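Local coordinates for activator of Hsp90 ATPase homologue 1/2-like C-terminal domain-containing protein (Staphylococcus saprophyticus subsp. saprophyticus, PDB 3Q6A), which is of unknown function but belongs to the AHA1 family and probably adopts the Bet v 1-like fold found in relatives of the Hsp90 ATPase activators, at residues Thr15-Phe20 against Ser35-Gln40; Gly27-Ser32 against Lys120-His125; Gln80-Glu85 against Val89-Glu94. All blocks are in the same frame, centred on the assembly; numbering follows the deposited sequence.

Interaction 1 (Thr15-Phe20 against Ser35-Gln40); sequences TVFEAF and SERWEQ
Glu18 and Arg37 meet in a two-pronged salt bridge that illustrates how a charged pair can reinforce the packing of a loop on a helix. The guanidinium group approaches end-on, NH1 giving a hydrogen bond to Glu18 OE1 at 3.0 Å and NH2 giving one to Glu18 OE2, also at 3.0 Å. Both carboxylate oxygens accept through their syn lone pairs, and the carboxylate and guanidinium are nearly coplanar, their planes 21° apart. A weak third bond runs from Arg37 NH1 to Glu18 OE2 at 3.3 Å. The arginine spans the distance with a chain extended from CG to NE, whereas the glutamate folds over at chi2 (-62°) to present its carboxylate. Beside the pair, Arg37 NH2 comes to 3.7 Å from Phe17 CE2 at the edge of the phenyl ring, an approach to the rim and not to the pi face.

Deeper in, the carbonyl oxygen of Phe20 lies over one face of the Trp38 indole, 3.6 Å from CE2. Trp38 itself is tied to Val21 through the backbone and packs on Ile44, Leu46 and Ile59. The contact thus joins helix 13-21 to the 35-40 loop by a carbonyl-over-indole contact with apolar packing beside a charged outer pair; with both carboxylate oxygens and both terminal guanidinium nitrogens engaged, rotation of either group would cost paired bonds.

Interaction 2 (Gly27-Ser32 against Lys120-His125); sequences GGFWFS and KVYLEH
Tyr122 lays its ring over Gly28, and these two residues, with Phe29 beside them, carry the contact between the 27-32 loop and the C-terminal helix. Having no side chain, Gly28 sets its CA directly over one face of the tyrosine ring, 4.1 Å from its centroid and 15° off the normal, which makes the approach a CH-pi contact, displaced somewhat toward the rim. Gly28 CA and Tyr122 CA are 6.1 Å apart. The glycine carbonyl continues the contact, its O lying 3.7 Å from Tyr122 CB. With CG anti to the backbone N (chi1 167°), the tyrosine ring reaches outward from the helix across the loop.

Phe29 also meets the tyrosine, on the same side of its ring as Gly28 and obliquely, its CD2 3.9 Å from Tyr122 CD2. Its chi1 of 69° sets the phenyl group between backbone N and carbonyl carbon, directing it into the core, where it packs edge-to-face with Phe20 and touches Met115, Cys118 and Leu119. On the helix, Val121 packs against Val121 of the second subunit, and His125 NE2 is hydrogen-bonded to Thr128 O of that subunit.

Between these segments, therefore, the contact depends on apolar and CH-pi packing, which implies that it can probably tolerate small shifts more readily than a directional bond would.

Interaction 3 (Gln80-Glu85 against Val89-Glu94); sequences QFEESE and VVTTTE
Gln80 and Thr91 form an antiparallel hydrogen-bonded pair, as do Glu82 and Val89, so that four backbone bonds join the strands, the shortest from Val89 N to Glu82 O at 2.8 Å. Between them Phe81 and Val90 make a non-hydrogen-bonded pair, where Val90 CA also approaches Gln80 O at 3.3 Å in a CA-H...O contact.

Side-chain conformation separates the two faces. On one, Gln80 has CG beside its backbone N, anti to the carbonyl carbon (chi1 -53°), and then runs out extended, bringing NE2 to a water that it donates to at 2.7 Å. This water donates in turn to Thr91 O and is hydrogen-bonded to Thr93 OG1, so a single molecule bridges glutamine, backbone and threonine. Glu82 takes the same kind of extended course. A second water lies 2.7 Å from both Val89 O and Thr91 OG1; its longer reach to Glu82 OE1 is at most weak, the water's protons being shared among competing acceptors. At the hairpin end, Ser84 CB packs against Val89 CG2 at 3.8 Å, while the serine hydroxyl is hydrogen-bonded to Gln8 NE2 on strand 3-9, which flanks strand 87-94 on its other edge.

On the other face, Val90 holds CG1 anti to the backbone N (chi1 -177°), which leaves CG2 beside that N to face Phe81, reaching CD2 at 4.3 Å. Both are buried: Phe81 packs on Val16 and Phe20, and Val90 on Val16, Leu116 and Leu119, beneath the two helices.

Strands 75-84 and 87-94 thus form a beta hairpin whose Phe81/Val90 face is turned to the helices, consistent with a Bet v 1-like helix-grip fold.

All three contacts belong to one domain, in which an antiparallel sheet packs against helix 13-21 and the long helix 102-125. Interactions 1 and 2 have centres about 13 Å apart and touch through Phe20 against Phe29 and Trp30, and through Val16 against Leu123. The centres of interactions 1 and 3 are about 15 Å apart, joined by Val16 and Phe20 packing on Phe81; interactions 2 and 3, with centres about 16 Å apart, do not touch. Along the chain the segments of interactions 1 and 2 alternate, interaction 1 closes before interaction 3 opens, and interaction 3 is nested inside the loop that interaction 2 closes. Helix 13-21 thus mediates between sheet, loops and C-terminal helix.

Interaction 1 (Thr15-Phe20 against Ser35-Gln40)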
loop_
_atom_site.group_PDB
_atom_site.type_symbol
_atom_site.label_atom_id
_atom_site.label_comp_id
_atom_site.label_asym_id
_atom_site.label_seq_id
_atom_site.Cartn_x
_atom_site.Cartn_y
_atom_site.Cartn_z
ATOM N N THR D 15 -13.167 -16.074 -3.454
ATOM C CA THR D 15 -12.121 -15.762 -4.412
ATOM C C THR D 15 -10.882 -15.158 -3.757
ATOM O O THR D 15 -9.762 -15.449 -4.164
ATOM C CB THR D 15 -12.621 -14.783 -5.487
ATOM O OG1 THR D 15 -13.719 -15.371 -6.193
ATOM C CG2 THR D 15 -11.502 -14.469 -6.477
ATOM N N VAL D 16 -11.089 -14.315 -2.755
ATOM C CA VAL D 16 -9.963 -13.695 -2.060
ATOM C C VAL D 16 -9.245 -14.767 -1.230
ATOM O O VAL D 16 -8.020 -14.835 -1.218
ATOM C CB VAL D 16 -10.432 -12.557 -1.127
ATOM C CG1 VAL D 16 -9.225 -11.942 -0.410
ATOM C CG2 VAL D 16 -11.167 -11.477 -1.941
ATOM N N PHE D 17 -10.018 -15.605 -0.542
ATOM C CA PHE D 17 -9.459 -16.679 0.277
ATOM C C PHE D 17 -8.590 -17.565 -0.605
ATOM O O PHE D 17 -7.450 -17.879 -0.258
ATOM C CB PHE D 17 -10.588 -17.510 0.904
ATOM C CG PHE D 17 -10.108 -18.726 1.673
ATOM C CD1 PHE D 17 -9.700 -18.615 3.003
ATOM C CD2 PHE D 17 -10.060 -19.973 1.057
ATOM C CE1 PHE D 17 -9.250 -19.742 3.710
ATOM C CE2 PHE D 17 -9.611 -21.100 1.750
ATOM C CZ PHE D 17 -9.208 -20.981 3.078
ATOM N N GLU D 18 -9.127 -17.948 -1.761
ATOM C CA GLU D 18 -8.408 -18.797 -2.696
ATOM C C GLU D 18 -7.108 -18.176 -3.184
ATOM O O GLU D 18 -6.148 -18.891 -3.473
ATOM C CB GLU D 18 -9.281 -19.133 -3.906
ATOM C CG GLU D 18 -10.389 -20.150 -3.638
ATOM C CD GLU D 18 -9.865 -21.520 -3.197
ATOM O OE1 GLU D 18 -9.026 -22.109 -3.913
ATOM O OE2 GLU D 18 -10.299 -22.001 -2.133
ATOM N N ALA D 19 -7.083 -16.848 -3.296
ATOM C CA ALA D 19 -5.894 -16.147 -3.757
ATOM C C ALA D 19 -4.684 -16.447 -2.875
ATOM O O ALA D 19 -3.554 -16.503 -3.375
ATOM C CB ALA D 19 -6.160 -14.626 -3.800
ATOM N N PHE D 20 -4.916 -16.646 -1.582
ATOM C CA PHE D 20 -3.822 -16.943 -0.652
ATOM C C PHE D 20 -3.439 -18.427 -0.628
ATOM O O PHE D 20 -2.275 -18.776 -0.834
ATOM C CB PHE D 20 -4.178 -16.541 0.792
ATOM C CG PHE D 20 -4.194 -15.041 1.057
ATOM C CD1 PHE D 20 -5.336 -14.271 0.799
ATOM C CD2 PHE D 20 -3.077 -14.413 1.615
ATOM C CE1 PHE D 20 -5.363 -12.894 1.097
ATOM C CE2 PHE D 20 -3.086 -13.041 1.921
ATOM C CZ PHE D 20 -4.235 -12.278 1.661
ATOM N N SER D 35 4.492 -24.369 -1.668
ATOM C CA SER D 35 4.736 -25.795 -1.840
ATOM C C SER D 35 3.427 -26.536 -2.109
ATOM O O SER D 35 3.365 -27.414 -2.967
ATOM C CB SER D 35 5.433 -26.361 -0.599
ATOM O OG SER D 35 4.662 -26.154 0.574
ATOM N N GLU D 36 2.381 -26.170 -1.375
ATOM C CA GLU D 36 1.073 -26.793 -1.544
ATOM C C GLU D 36 -0.012 -25.890 -0.963
ATOM O O GLU D 36 0.290 -24.887 -0.311
ATOM C CB GLU D 36 1.038 -28.160 -0.852
ATOM C CG GLU D 36 1.299 -28.118 0.646
ATOM C CD GLU D 36 1.118 -29.469 1.323
ATOM O OE1 GLU D 36 0.005 -30.037 1.254
ATOM O OE2 GLU D 36 2.090 -29.965 1.933
ATOM N N ARG D 37 -1.271 -26.254 -1.201
ATOM C CA ARG D 37 -2.402 -25.479 -0.711
ATOM C C ARG D 37 -2.338 -25.330 0.804
ATOM O O ARG D 37 -1.947 -26.250 1.523
ATOM C CB ARG D 37 -3.720 -26.150 -1.116
ATOM C CG ARG D 37 -4.969 -25.421 -0.633
ATOM C CD ARG D 37 -6.240 -26.234 -0.880
ATOM N NE ARG D 37 -7.424 -25.585 -0.315
ATOM C CZ ARG D 37 -8.187 -24.699 -0.953
ATOM N NH1 ARG D 37 -7.911 -24.344 -2.202
ATOM N NH2 ARG D 37 -9.220 -24.151 -0.331
ATOM N N TRP D 38 -2.729 -24.162 1.287
ATOM C CA TRP D 38 -2.705 -23.890 2.711
ATOM C C TRP D 38 -3.801 -24.661 3.449
ATOM O O TRP D 38 -4.991 -24.409 3.256
ATOM C CB TRP D 38 -2.851 -22.384 2.946
ATOM C CG TRP D 38 -1.708 -21.575 2.386
ATOM C CD1 TRP D 38 -0.787 -21.978 1.458
ATOM C CD2 TRP D 38 -1.371 -20.225 2.719
ATOM N NE1 TRP D 38 0.105 -20.964 1.200
ATOM C CE2 TRP D 38 -0.232 -19.876 1.959
ATOM C CE3 TRP D 38 -1.921 -19.273 3.587
ATOM C CZ2 TRP D 38 0.367 -18.614 2.044
ATOM C CZ3 TRP D 38 -1.323 -18.016 3.671
ATOM C CH2 TRP D 38 -0.191 -17.703 2.903
ATOM N N GLU D 39 -3.385 -25.603 4.293
ATOM C CA GLU D 39 -4.313 -26.429 5.066
ATOM C C GLU D 39 -3.974 -26.411 6.556
ATOM O O GLU D 39 -2.808 -26.346 6.934
ATOM C CB GLU D 39 -4.281 -27.859 4.540
ATOM N N GLN D 40 -4.997 -26.467 7.401
ATOM C CA GLN D 40 -4.807 -26.455 8.848
ATOM C C GLN D 40 -3.929 -27.613 9.330
ATOM O O GLN D 40 -4.378 -28.754 9.392
ATOM C CB GLN D 40 -6.176 -26.514 9.536
ATOM C CG GLN D 40 -6.150 -26.604 11.046
ATOM C CD GLN D 40 -7.518 -26.353 11.654
ATOM O OE1 GLN D 40 -8.017 -25.224 11.645
ATOM N NE2 GLN D 40 -8.139 -27.407 12.177
#

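Interaction 2 (Gly27-Ser32 against Lys120-His125)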
loop_
_atom_site.group_PDB
_atom_site.type_symbol
_atom_site.label_atom_id
_atom_site.label_comp_id
_atom_site.label_asym_id
_atom_site.label_seq_id
_atom_site.Cartn_x
_atom_site.Cartn_y
_atom_site.Cartn_z
ATOM N N GLY D 27 1.315 -16.120 -6.227
ATOM C CA GLY D 27 2.356 -15.426 -6.968
ATOM C C GLY D 27 1.956 -14.101 -7.590
ATOM O O GLY D 27 2.808 -13.296 -7.972
ATOM N N GLY D 28 0.658 -13.859 -7.693
ATOM C CA GLY D 28 0.218 -12.621 -8.296
ATOM C C GLY D 28 0.284 -11.420 -7.373
ATOM O O GLY D 28 0.102 -10.294 -7.834
ATOM N N PHE D 29 0.533 -11.634 -6.081
ATOM C CA PHE D 29 0.574 -10.504 -5.150
ATOM C C PHE D 29 1.505 -10.666 -3.937
ATOM O O PHE D 29 1.782 -9.702 -3.229
ATOM C CB PHE D 29 -0.847 -10.206 -4.656
ATOM C CG PHE D 29 -1.417 -11.286 -3.758
ATOM C CD1 PHE D 29 -1.402 -11.136 -2.368
ATOM C CD2 PHE D 29 -1.922 -12.465 -4.298
ATOM C CE1 PHE D 29 -1.881 -12.146 -1.520
ATOM C CE2 PHE D 29 -2.401 -13.487 -3.464
ATOM C CZ PHE D 29 -2.382 -13.329 -2.070
ATOM N N TRP D 30 1.987 -11.876 -3.687
ATOM C CA TRP D 30 2.846 -12.087 -2.532
ATOM C C TRP D 30 3.980 -13.042 -2.902
ATOM O O TRP D 30 4.682 -12.812 -3.883
ATOM C CB TRP D 30 2.000 -12.635 -1.388
ATOM C CG TRP D 30 2.573 -12.445 -0.025
ATOM C CD1 TRP D 30 3.778 -11.890 0.300
ATOM C CD2 TRP D 30 1.945 -12.798 1.209
ATOM N NE1 TRP D 30 3.934 -11.876 1.666
ATOM C CE2 TRP D 30 2.822 -12.430 2.246
ATOM C CE3 TRP D 30 0.721 -13.395 1.539
ATOM C CZ2 TRP D 30 2.513 -12.637 3.595
ATOM C CZ3 TRP D 30 0.413 -13.600 2.866
ATOM C CH2 TRP D 30 1.308 -13.224 3.885
ATOM N N PHE D 31 4.148 -14.117 -2.140
ATOM C CA PHE D 31 5.203 -15.091 -2.428
ATOM C C PHE D 31 5.166 -15.562 -3.878
ATOM O O PHE D 31 4.092 -15.706 -4.477
ATOM C CB PHE D 31 5.070 -16.292 -1.492
ATOM C CG PHE D 31 5.077 -15.924 -0.042
ATOM C CD1 PHE D 31 6.250 -15.491 0.575
ATOM C CD2 PHE D 31 3.911 -15.986 0.711
ATOM C CE1 PHE D 31 6.259 -15.128 1.913
ATOM C CE2 PHE D 31 3.907 -15.622 2.060
ATOM C CZ PHE D 31 5.085 -15.192 2.661
ATOM N N SER D 32 6.351 -15.799 -4.433
ATOM C CA SER D 32 6.510 -16.248 -5.814
ATOM C C SER D 32 5.867 -17.618 -6.020
ATOM O O SER D 32 5.353 -17.922 -7.101
ATOM C CB SER D 32 7.999 -16.348 -6.156
ATOM O OG SER D 32 8.711 -15.226 -5.667
ATOM N N LYS D 120 -5.382 -6.477 -3.946
ATOM C CA LYS D 120 -6.534 -5.779 -4.520
ATOM C C LYS D 120 -6.407 -5.606 -6.031
ATOM O O LYS D 120 -7.356 -5.878 -6.797
ATOM C CB LYS D 120 -6.703 -4.427 -3.820
ATOM C CG LYS D 120 -7.915 -3.602 -4.280
ATOM C CD LYS D 120 -7.968 -2.249 -3.587
ATOM C CE LYS D 120 -9.177 -1.414 -4.042
ATOM N NZ LYS D 120 -10.505 -1.992 -3.588
ATOM N N VAL D 121 -5.230 -5.177 -6.474
ATOM C CA VAL D 121 -4.998 -4.988 -7.895
ATOM C C VAL D 121 -5.053 -6.306 -8.670
ATOM O O VAL D 121 -5.630 -6.374 -9.758
ATOM C CB VAL D 121 -3.627 -4.349 -8.149
ATOM C CG1 VAL D 121 -3.392 -4.213 -9.645
ATOM C CG2 VAL D 121 -3.561 -2.992 -7.456
ATOM N N TYR D 122 -4.444 -7.348 -8.115
ATOM C CA TYR D 122 -4.431 -8.648 -8.780
ATOM C C TYR D 122 -5.844 -9.222 -8.964
ATOM O O TYR D 122 -6.176 -9.726 -10.042
ATOM C CB TYR D 122 -3.550 -9.625 -7.989
ATOM C CG TYR D 122 -3.677 -11.084 -8.389
ATOM C CD1 TYR D 122 -3.316 -11.508 -9.666
ATOM C CD2 TYR D 122 -4.172 -12.033 -7.490
ATOM C CE1 TYR D 122 -3.448 -12.854 -10.047
ATOM C CE2 TYR D 122 -4.306 -13.384 -7.860
ATOM C CZ TYR D 122 -3.943 -13.779 -9.142
ATOM O OH TYR D 122 -4.097 -15.096 -9.535
ATOM N N LEU D 123 -6.669 -9.139 -7.931
ATOM C CA LEU D 123 -8.032 -9.678 -8.000
ATOM C C LEU D 123 -9.039 -8.782 -8.726
ATOM O O LEU D 123 -9.994 -9.277 -9.331
ATOM C CB LEU D 123 -8.546 -9.986 -6.595
ATOM C CG LEU D 123 -7.788 -11.109 -5.865
ATOM C CD1 LEU D 123 -8.332 -11.296 -4.448
ATOM C CD2 LEU D 123 -7.915 -12.395 -6.676
ATOM N N GLU D 124 -8.839 -7.472 -8.676
ATOM C CA GLU D 124 -9.779 -6.562 -9.335
ATOM C C GLU D 124 -9.426 -6.278 -10.792
ATOM O O GLU D 124 -10.299 -5.892 -11.568
ATOM C CB GLU D 124 -9.880 -5.239 -8.563
ATOM C CG GLU D 124 -10.636 -5.345 -7.239
ATOM C CD GLU D 124 -10.718 -4.033 -6.499
ATOM O OE1 GLU D 124 -10.386 -2.984 -7.096
ATOM O OE2 GLU D 124 -11.131 -4.027 -5.322
ATOM N N HIS D 125 -8.167 -6.481 -11.176
ATOM C CA HIS D 125 -7.763 -6.198 -12.550
ATOM C C HIS D 125 -6.988 -7.279 -13.285
ATOM O O HIS D 125 -6.724 -7.142 -14.479
ATOM C CB HIS D 125 -6.949 -4.903 -12.598
ATOM C CG HIS D 125 -7.749 -3.689 -12.263
ATOM N ND1 HIS D 125 -8.893 -3.346 -12.950
ATOM C CD2 HIS D 125 -7.603 -2.766 -11.283
ATOM C CE1 HIS D 125 -9.424 -2.267 -12.402
ATOM N NE2 HIS D 125 -8.661 -1.895 -11.389
#

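Interaction 3 (Gln80-Glu85 against Val89-Glu94)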
loop_
_atom_site.group_PDB
_atom_site.type_symbol
_atom_site.label_atom_id
_atom_site.label_comp_id
_atom_site.label_asym_id
_atom_site.label_seq_id
_atom_site.Cartn_x
_atom_site.Cartn_y
_atom_site.Cartn_z
ATOM N N GLN D 80 -8.057 -12.561 8.008
ATOM C CA GLN D 80 -9.502 -12.816 8.056
ATOM C C GLN D 80 -10.193 -12.262 6.830
ATOM O O GLN D 80 -9.722 -11.296 6.239
ATOM C CB GLN D 80 -10.105 -12.170 9.295
ATOM C CG GLN D 80 -9.419 -12.547 10.592
ATOM C CD GLN D 80 -10.043 -11.862 11.783
ATOM O OE1 GLN D 80 -11.194 -12.129 12.131
ATOM N NE2 GLN D 80 -9.297 -10.970 12.413
ATOM N N PHE D 81 -11.311 -12.881 6.455
ATOM C CA PHE D 81 -12.082 -12.453 5.299
ATOM C C PHE D 81 -13.550 -12.289 5.698
ATOM O O PHE D 81 -14.188 -13.253 6.118
ATOM C CB PHE D 81 -11.960 -13.483 4.172
ATOM C CG PHE D 81 -10.546 -13.916 3.883
ATOM C CD1 PHE D 81 -9.858 -14.734 4.776
ATOM C CD2 PHE D 81 -9.892 -13.495 2.726
ATOM C CE1 PHE D 81 -8.538 -15.125 4.524
ATOM C CE2 PHE D 81 -8.575 -13.876 2.462
ATOM C CZ PHE D 81 -7.895 -14.695 3.366
ATOM N N GLU D 82 -14.066 -11.063 5.582
ATOM C CA GLU D 82 -15.455 -10.746 5.916
ATOM C C GLU D 82 -16.180 -10.234 4.679
ATOM O O GLU D 82 -15.583 -9.610 3.792
ATOM C CB GLU D 82 -15.550 -9.654 6.980
ATOM C CG GLU D 82 -14.967 -9.966 8.334
ATOM C CD GLU D 82 -15.132 -8.794 9.281
ATOM O OE1 GLU D 82 -14.701 -7.680 8.913
ATOM O OE2 GLU D 82 -15.694 -8.976 10.384
ATOM N N GLU D 83 -17.480 -10.488 4.612
ATOM C CA GLU D 83 -18.230 -10.012 3.465
ATOM C C GLU D 83 -18.535 -8.538 3.621
ATOM O O GLU D 83 -18.739 -8.049 4.743
ATOM C CB GLU D 83 -19.547 -10.795 3.319
ATOM C CG GLU D 83 -19.377 -12.194 2.780
ATOM C CD GLU D 83 -20.693 -12.781 2.312
ATOM O OE1 GLU D 83 -21.548 -13.062 3.172
ATOM O OE2 GLU D 83 -20.872 -12.943 1.083
ATOM N N SER D 84 -18.555 -7.828 2.494
ATOM C CA SER D 84 -18.925 -6.414 2.460
ATOM C C SER D 84 -19.789 -6.233 1.204
ATOM O O SER D 84 -19.808 -7.090 0.316
ATOM C CB SER D 84 -17.691 -5.486 2.390
ATOM O OG SER D 84 -16.969 -5.669 1.193
ATOM N N GLU D 85 -20.509 -5.124 1.138
ATOM C CA GLU D 85 -21.371 -4.834 -0.001
ATOM C C GLU D 85 -20.701 -5.075 -1.362
ATOM O O GLU D 85 -21.195 -5.857 -2.175
ATOM C CB GLU D 85 -21.842 -3.375 0.094
ATOM C CG GLU D 85 -22.949 -2.997 -0.878
ATOM C CD GLU D 85 -23.129 -1.491 -1.004
ATOM O OE1 GLU D 85 -23.234 -0.805 0.038
ATOM O OE2 GLU D 85 -23.169 -0.995 -2.149
ATOM N N VAL D 89 -13.729 -7.700 2.793
ATOM C CA VAL D 89 -12.807 -6.868 3.559
ATOM C C VAL D 89 -11.812 -7.853 4.149
ATOM O O VAL D 89 -12.205 -8.765 4.872
ATOM C CB VAL D 89 -13.484 -6.121 4.707
ATOM C CG1 VAL D 89 -12.430 -5.497 5.620
ATOM C CG2 VAL D 89 -14.398 -5.023 4.130
ATOM N N VAL D 90 -10.535 -7.677 3.825
ATOM C CA VAL D 90 -9.497 -8.552 4.355
ATOM C C VAL D 90 -8.882 -7.831 5.549
ATOM O O VAL D 90 -8.583 -6.637 5.484
ATOM C CB VAL D 90 -8.384 -8.820 3.318
ATOM C CG1 VAL D 90 -7.348 -9.803 3.906
ATOM C CG2 VAL D 90 -8.977 -9.359 2.035
ATOM N N THR D 91 -8.703 -8.543 6.651
ATOM C CA THR D 91 -8.120 -7.934 7.819
ATOM C C THR D 91 -6.894 -8.720 8.218
ATOM O O THR D 91 -7.011 -9.881 8.602
ATOM C CB THR D 91 -9.097 -7.932 9.001
ATOM O OG1 THR D 91 -10.308 -7.272 8.614
ATOM C CG2 THR D 91 -8.495 -7.195 10.186
ATOM N N THR D 92 -5.720 -8.103 8.104
ATOM C CA THR D 92 -4.491 -8.781 8.509
ATOM C C THR D 92 -4.146 -8.290 9.912
ATOM O O THR D 92 -4.289 -7.109 10.227
ATOM C CB THR D 92 -3.297 -8.489 7.547
ATOM O OG1 THR D 92 -3.118 -7.074 7.414
ATOM C CG2 THR D 92 -3.533 -9.106 6.177
ATOM N N THR D 93 -3.716 -9.213 10.766
ATOM C CA THR D 93 -3.335 -8.869 12.122
ATOM C C THR D 93 -2.023 -9.563 12.476
ATOM O O THR D 93 -1.911 -10.789 12.382
ATOM C CB THR D 93 -4.400 -9.304 13.148
ATOM O OG1 THR D 93 -5.623 -8.594 12.911
ATOM C CG2 THR D 93 -3.923 -8.998 14.555
ATOM N N GLU D 94 -1.022 -8.770 12.837
ATOM C CA GLU D 94 0.276 -9.324 13.243
ATOM C C GLU D 94 0.436 -8.813 14.667
ATOM O O GLU D 94 0.612 -7.619 14.906
ATOM C CB GLU D 94 1.408 -8.833 12.333
ATOM C CG GLU D 94 2.781 -9.286 12.825
ATOM C CD GLU D 94 3.907 -9.006 11.844
ATOM O OE1 GLU D 94 3.814 -8.042 11.058
ATOM O OE2 GLU D 94 4.905 -9.753 11.879
HETATM O O HOH W 1 -6.934 -10.432 11.305
HETATM O O HOH W 2 -11.958 -9.050 7.544
#